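Local coordinates for protein succinyl-CoA ligase (ADP-forming) subunit alpha (Methanosaeta concilii, PDB 6HXI) that forms the alpha subunit of a CoA ligase of the succinyl-CoA synthetase family, binds coenzyme A and carries a citrate-synthase-like helical domain, at residues 403-408 and 546-551. Sequence-based numbering, arbitrary orientation.
Sequences HFIELV and ILFIDL
Two nearly antiparallel helices pack here, their local axes 11.7 Å apart and at 166° to each other, and large apolar side chains span the distance between the axes. F404 makes the largest share of the contact, touching three of the other helix's side chains. Its CG lies anti to the backbone N (chi1 -174°), which sends the ring out from its own helix to fit between L547 and L551, one turn apart on the other. The tip of the ring meets L547, CZ of F404 lying 3.5 Å from CB of L547, and the two side chains cross at about a right angle. Nearer the ring's base, CD2 of F404 touches CD1 of L551, also at 3.5 Å. A flat, long phenylalanine can reach across this spacing, while the branched leucines pack against it with CB and CD1 of L547 and CD1 of L551. Within its own helix, V408 sets CG2 over the rim of one face of the F404 ring, 3.6 Å above the plane.

The second group is looser. CD2 of F548 sits at the edge of the F404 ring, 4.2 Å from CE2 of F404. In turn the F548 edge receives I405, whose CG1 lies 3.9 Å from CE2 of F548, and, within its own helix, L551 puts CD1 over the rim of one face of the F548 ring.

All five touching residues are buried, as befits a purely apolar interface in the citrate-synthase-like helical domain. Helix 500-512 adds L505 and Y508 against F404, and F513, in the loop that follows, meets the F404 ring edge-to-face; L575 of helix 571-594 packs on both I405 and F548, while L519 of helix 517-530 touches L547.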
ATOM      1  N   HIS B 403       0.823 -23.757  18.427  1.00 31.35           N
ATOM      2  CA  HIS B 403       0.483 -24.628  17.307  1.00 34.07           C
ATOM      3  C   HIS B 403      -0.834 -24.239  16.677  1.00 33.61           C
ATOM      4  O   HIS B 403      -0.989 -24.405  15.479  1.00 33.10           O
ATOM      5  CB  HIS B 403       0.446 -26.100  17.741  1.00 39.18           C
ATOM      6  CG  HIS B 403       0.283 -27.068  16.603  1.00 48.10           C
ATOM      7  ND1 HIS B 403      -0.989 -27.434  16.123  1.00 53.27           N
ATOM      8  CD2 HIS B 403       1.220 -27.749  15.901  1.00 53.38           C
ATOM      9  CE1 HIS B 403      -0.776 -28.329  15.164  1.00 54.20           C
ATOM     10  NE2 HIS B 403       0.531 -28.561  14.994  1.00 54.67           N
ATOM     11  N   PHE B 404      -1.788 -23.745  17.466  1.00 28.56           N
ATOM     12  CA  PHE B 404      -3.047 -23.266  16.933  1.00 26.87           C
ATOM     13  C   PHE B 404      -2.815 -22.075  16.004  1.00 29.21           C
ATOM     14  O   PHE B 404      -3.377 -22.031  14.918  1.00 26.66           O
ATOM     15  CB  PHE B 404      -4.024 -22.909  18.060  1.00 28.89           C
ATOM     16  CG  PHE B 404      -5.387 -22.550  17.552  1.00 30.05           C
ATOM     17  CD1 PHE B 404      -6.240 -23.528  17.043  1.00 33.34           C
ATOM     18  CD2 PHE B 404      -5.805 -21.225  17.519  1.00 31.15           C
ATOM     19  CE1 PHE B 404      -7.502 -23.178  16.523  1.00 33.09           C
ATOM     20  CE2 PHE B 404      -7.076 -20.884  17.012  1.00 34.57           C
ATOM     21  CZ  PHE B 404      -7.896 -21.857  16.497  1.00 31.95           C
ATOM     22  N   ILE B 405      -1.943 -21.134  16.406  1.00 26.52           N
ATOM     23  CA  ILE B 405      -1.604 -19.970  15.589  1.00 25.34           C
ATOM     24  C   ILE B 405      -1.045 -20.430  14.241  1.00 28.73           C
ATOM     25  O   ILE B 405      -1.497 -19.941  13.201  1.00 26.97           O
ATOM     26  CB  ILE B 405      -0.628 -19.011  16.332  1.00 26.65           C
ATOM     27  CG1 ILE B 405      -1.372 -18.315  17.508  1.00 26.51           C
ATOM     28  CG2 ILE B 405      -0.035 -17.962  15.330  1.00 22.85           C
ATOM     29  CD1 ILE B 405      -0.449 -17.594  18.498  1.00 34.62           C
ATOM     30  N   GLU B 406      -0.135 -21.414  14.270  1.00 25.36           N
ATOM     31  CA  GLU B 406       0.476 -21.958  13.056  1.00 24.54           C
ATOM     32  C   GLU B 406      -0.536 -22.728  12.196  1.00 29.51           C
ATOM     33  O   GLU B 406      -0.449 -22.675  10.976  1.00 27.85           O
ATOM     34  CB  GLU B 406       1.651 -22.837  13.416  1.00 25.61           C
ATOM     35  CG  GLU B 406       2.791 -22.020  14.042  1.00 36.81           C
ATOM     36  CD  GLU B 406       4.065 -22.797  14.324  1.00 55.58           C
ATOM     37  OE1 GLU B 406       4.868 -22.350  15.171  1.00 52.31           O
ATOM     38  OE2 GLU B 406       4.280 -23.842  13.671  1.00 64.80           O
ATOM     39  N   LEU B 407      -1.527 -23.405  12.835  1.00 26.56           N
ATOM     40  CA  LEU B 407      -2.591 -24.110  12.114  1.00 28.03           C
ATOM     41  C   LEU B 407      -3.469 -23.108  11.350  1.00 27.01           C
ATOM     42  O   LEU B 407      -3.781 -23.356  10.203  1.00 26.95           O
ATOM     43  CB  LEU B 407      -3.410 -24.929  13.112  1.00 30.63           C
ATOM     44  CG  LEU B 407      -4.602 -25.789  12.659  1.00 38.30           C
ATOM     45  CD1 LEU B 407      -4.156 -26.889  11.661  1.00 41.61           C
ATOM     46  CD2 LEU B 407      -5.222 -26.521  13.910  1.00 37.96           C
ATOM     47  N   VAL B 408      -3.876 -22.011  11.996  1.00 22.22           N
ATOM     48  CA  VAL B 408      -4.704 -20.952  11.422  1.00 23.03           C
ATOM     49  C   VAL B 408      -3.990 -20.354  10.182  1.00 29.93           C
ATOM     50  O   VAL B 408      -4.624 -20.225   9.148  1.00 30.18           O
ATOM     51  CB  VAL B 408      -5.043 -19.865  12.472  1.00 25.23           C
ATOM     52  CG1 VAL B 408      -5.601 -18.596  11.792  1.00 22.85           C
ATOM     53  CG2 VAL B 408      -6.001 -20.418  13.513  1.00 24.20           C
ATOM     54  N   ILE B 546     -13.825 -17.184  17.363  1.00 30.50           N
ATOM     55  CA  ILE B 546     -14.333 -17.815  18.564  1.00 31.35           C
ATOM     56  C   ILE B 546     -13.239 -18.629  19.260  1.00 34.77           C
ATOM     57  O   ILE B 546     -13.074 -18.505  20.478  1.00 33.79           O
ATOM     58  CB  ILE B 546     -15.600 -18.659  18.219  1.00 34.81           C
ATOM     59  CG1 ILE B 546     -16.794 -17.746  17.898  1.00 32.97           C
ATOM     60  CG2 ILE B 546     -15.920 -19.708  19.312  1.00 35.69           C
ATOM     61  CD1 ILE B 546     -17.809 -18.344  16.837  1.00 37.96           C
ATOM     62  N   LEU B 547     -12.493 -19.465  18.501  1.00 30.44           N
ATOM     63  CA  LEU B 547     -11.453 -20.288  19.130  1.00 30.05           C
ATOM     64  C   LEU B 547     -10.300 -19.461  19.644  1.00 34.03           C
ATOM     65  O   LEU B 547      -9.643 -19.856  20.596  1.00 32.22           O
ATOM     66  CB  LEU B 547     -10.971 -21.422  18.214  1.00 29.10           C
ATOM     67  CG  LEU B 547     -12.020 -22.495  17.918  1.00 31.97           C
ATOM     68  CD1 LEU B 547     -11.501 -23.473  16.912  1.00 31.21           C
ATOM     69  CD2 LEU B 547     -12.442 -23.187  19.164  1.00 30.83           C
ATOM     70  N   PHE B 548     -10.081 -18.285  19.029  1.00 34.12           N
ATOM     71  CA  PHE B 548      -9.019 -17.406  19.499  1.00 34.55           C
ATOM     72  C   PHE B 548      -9.346 -16.815  20.885  1.00 37.46           C
ATOM     73  O   PHE B 548      -8.461 -16.780  21.748  1.00 36.72           O
ATOM     74  CB  PHE B 548      -8.618 -16.359  18.480  1.00 36.04           C
ATOM     75  CG  PHE B 548      -7.134 -16.119  18.588  1.00 38.63           C
ATOM     76  CD1 PHE B 548      -6.626 -15.218  19.517  1.00 43.49           C
ATOM     77  CD2 PHE B 548      -6.242 -16.828  17.800  1.00 41.37           C
ATOM     78  CE1 PHE B 548      -5.249 -15.026  19.655  1.00 44.71           C
ATOM     79  CE2 PHE B 548      -4.865 -16.658  17.950  1.00 44.48           C
ATOM     80  CZ  PHE B 548      -4.377 -15.756  18.875  1.00 43.76           C
ATOM     81  N   ILE B 549     -10.630 -16.479  21.135  1.00 33.10           N
ATOM     82  CA  ILE B 549     -11.106 -16.062  22.470  1.00 34.14           C
ATOM     83  C   ILE B 549     -10.896 -17.233  23.450  1.00 37.48           C
ATOM     84  O   ILE B 549     -10.424 -17.022  24.567  1.00 39.34           O
ATOM     85  CB  ILE B 549     -12.604 -15.596  22.483  1.00 37.40           C
ATOM     86  CG1 ILE B 549     -12.875 -14.444  21.463  1.00 35.80           C
ATOM     87  CG2 ILE B 549     -13.083 -15.235  23.925  1.00 38.20           C
ATOM     88  CD1 ILE B 549     -11.954 -13.327  21.579  1.00 35.42           C
ATOM     89  N   ASP B 550     -11.255 -18.460  23.038  1.00 31.78           N
ATOM     90  CA  ASP B 550     -11.046 -19.646  23.897  1.00 31.24           C
ATOM     91  C   ASP B 550      -9.574 -19.912  24.219  1.00 38.71           C
ATOM     92  O   ASP B 550      -9.262 -20.289  25.338  1.00 41.21           O
ATOM     93  CB  ASP B 550     -11.697 -20.873  23.307  1.00 31.00           C
ATOM     94  CG  ASP B 550     -13.189 -20.903  23.556  1.00 44.34           C
ATOM     95  OD1 ASP B 550     -13.655 -20.299  24.613  1.00 40.68           O
ATOM     96  OD2 ASP B 550     -13.911 -21.538  22.732  1.00 47.36           O
ATOM     97  N   LEU B 551      -8.673 -19.705  23.253  1.00 36.85           N
ATOM     98  CA  LEU B 551      -7.226 -19.869  23.427  1.00 36.19           C
ATOM     99  C   LEU B 551      -6.762 -18.882  24.537  1.00 39.34           C
ATOM    100  O   LEU B 551      -6.031 -19.262  25.465  1.00 37.93           O
ATOM    101  CB  LEU B 551      -6.543 -19.546  22.067  1.00 34.34           C
ATOM    102  CG  LEU B 551      -5.020 -19.645  21.987  1.00 38.34           C
ATOM    103  CD1 LEU B 551      -4.580 -19.868  20.555  1.00 37.49           C
ATOM    104  CD2 LEU B 551      -4.351 -18.342  22.421  1.00 40.35           C
TER